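Local coordinates for protein putative fructosamine-3-kinase (Thermobifida fusca YX, PDB 3F7W) that probably acts as a kinase of the fructosamine kinase family, whose members phosphorylate sugar adducts on amines, at residues S139-P142 / E143-A146. Numbering follows the deposited sequence.
Sequences STWP and EFYA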
loop_
_atom_site.group_PDB
_atom_site.type_symbol
_atom_site.label_atom_id
_atom_site.label_comp_id
_atom_site.label_asym_id
_atom_site.label_seq_id
_atom_site.Cartn_x
_atom_site.Cartn_y
_atom_site.Cartn_z
ATOM N N SER A 139 5.715 9.742 -16.834
ATOM C CA SER A 139 7.003 10.343 -16.553
ATOM C C SER A 139 6.932 11.492 -15.539
ATOM O O SER A 139 7.951 11.881 -14.992
ATOM C CB SER A 139 7.618 10.841 -17.871
ATOM O OG SER A 139 6.737 11.759 -18.503
ATOM N N THR A 140 5.748 12.062 -15.324
ATOM C CA THR A 140 5.581 13.233 -14.462
ATOM C C THR A 140 4.479 12.979 -13.426
ATOM O O THR A 140 3.456 12.365 -13.730
ATOM C CB THR A 140 5.254 14.492 -15.299
ATOM O OG1 THR A 140 4.059 14.278 -16.059
ATOM C CG2 THR A 140 6.400 14.812 -16.252
ATOM N N TRP A 141 4.692 13.444 -12.198
ATOM C CA TRP A 141 3.773 13.114 -11.118
ATOM C C TRP A 141 2.374 13.768 -11.199
ATOM O O TRP A 141 1.369 13.075 -10.996
ATOM C CB TRP A 141 4.429 13.341 -9.744
ATOM C CG TRP A 141 3.538 12.903 -8.629
ATOM C CD1 TRP A 141 3.328 11.648 -8.208
ATOM C CD2 TRP A 141 2.699 13.744 -7.844
ATOM N NE1 TRP A 141 2.400 11.629 -7.190
ATOM C CE2 TRP A 141 2.005 12.912 -6.941
ATOM C CE3 TRP A 141 2.471 15.119 -7.811
ATOM C CZ2 TRP A 141 1.097 13.403 -6.025
ATOM C CZ3 TRP A 141 1.557 15.612 -6.898
ATOM C CH2 TRP A 141 0.887 14.745 -6.003
ATOM N N PRO A 142 2.290 15.089 -11.463
ATOM C CA PRO A 142 0.949 15.691 -11.427
ATOM C C PRO A 142 -0.046 15.019 -12.365
ATOM O O PRO A 142 -1.182 14.762 -11.972
ATOM C CB PRO A 142 1.202 17.164 -11.849
ATOM C CG PRO A 142 2.627 17.407 -11.480
ATOM C CD PRO A 142 3.323 16.094 -11.769
ATOM N N GLU A 143 0.388 14.708 -13.582
ATOM C CA GLU A 143 -0.475 14.011 -14.539
ATOM C C GLU A 143 -0.836 12.589 -14.083
ATOM O O GLU A 143 -1.975 12.151 -14.189
ATOM C CB GLU A 143 0.217 13.950 -15.903
ATOM C CG GLU A 143 0.323 15.296 -16.628
ATOM C CD GLU A 143 1.306 16.306 -16.009
ATOM O OE1 GLU A 143 2.270 15.934 -15.281
ATOM O OE2 GLU A 143 1.105 17.509 -16.282
ATOM N N PHE A 144 0.165 11.852 -13.641
ATOM C CA PHE A 144 -0.052 10.540 -13.088
ATOM C C PHE A 144 -1.067 10.569 -11.930
ATOM O O PHE A 144 -2.012 9.777 -11.888
ATOM C CB PHE A 144 1.298 9.985 -12.620
ATOM C CG PHE A 144 1.195 8.758 -11.790
ATOM C CD1 PHE A 144 0.873 7.540 -12.364
ATOM C CD2 PHE A 144 1.439 8.817 -10.420
ATOM C CE1 PHE A 144 0.772 6.405 -11.582
ATOM C CE2 PHE A 144 1.352 7.673 -9.642
ATOM C CZ PHE A 144 1.019 6.477 -10.227
ATOM N N TYR A 145 -0.879 11.494 -10.990
ATOM C CA TYR A 145 -1.715 11.521 -9.802
ATOM C C TYR A 145 -3.159 11.884 -10.167
ATOM O O TYR A 145 -4.091 11.172 -9.808
ATOM C CB TYR A 145 -1.154 12.521 -8.809
ATOM C CG TYR A 145 -1.747 12.430 -7.423
ATOM C CD1 TYR A 145 -1.641 11.263 -6.682
ATOM C CD2 TYR A 145 -2.374 13.524 -6.832
ATOM C CE1 TYR A 145 -2.154 11.184 -5.375
ATOM C CE2 TYR A 145 -2.880 13.455 -5.536
ATOM C CZ TYR A 145 -2.776 12.275 -4.811
ATOM O OH TYR A 145 -3.282 12.181 -3.530
ATOM N N ALA A 146 -3.326 12.968 -10.926
ATOM C CA ALA A 146 -4.654 13.421 -11.345
ATOM C C ALA A 146 -5.395 12.323 -12.112
ATOM O O ALA A 146 -6.499 11.931 -11.733
ATOM C CB ALA A 146 -4.568 14.707 -12.162
#
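Trp141 and Tyr145, one turn apart at the start of helix 141-159, lie alongside each other and point the same way, both with CG anti to the backbone N (chi1 -175° in Trp141). The six-membered ring of Trp141 and the Tyr145 ring form an offset stack, centroids 4.5 Å apart and planes inclined by 23°. Trp141 CZ2 sits over one Tyr145 face, 3.3 Å from Tyr145 CG, while Tyr145 CB makes a CH-pi contact with the indole. The Phe144 side chain crosses that of Trp141 at about a right angle and presents its ring edge, CD2 lying 4.1 Å from Trp141 CD1. From helix 251-270, His258 meets the indole and Leu257 O and His261 N hydrogen-bond Tyr145 OH; His218 and Phe120 pack on the indole from elsewhere. An alanine in place of Trp141 would probably open a gap among Tyr145, Phe144 and His258 and leave one Tyr145 face without its stacking partner. Thr140, at the N-cap position, caps no backbone N-H with its side chain; OG1 donates instead to Glu143 OE1 (2.6 Å), 45° out of the carboxylate plane, the bend at chi2 turning Glu143 back toward it. After a weak bond from Phe144 N to Thr140 O, Tyr145 N to Trp141 O (2.7 Å) and Ala146 N to Pro142 O (3.0 Å) continue the helical pattern. The first turn thus combines aromatic packing with a short polar tie, consistent with a carboxylate partly stabilised by the threonine hydroxyl.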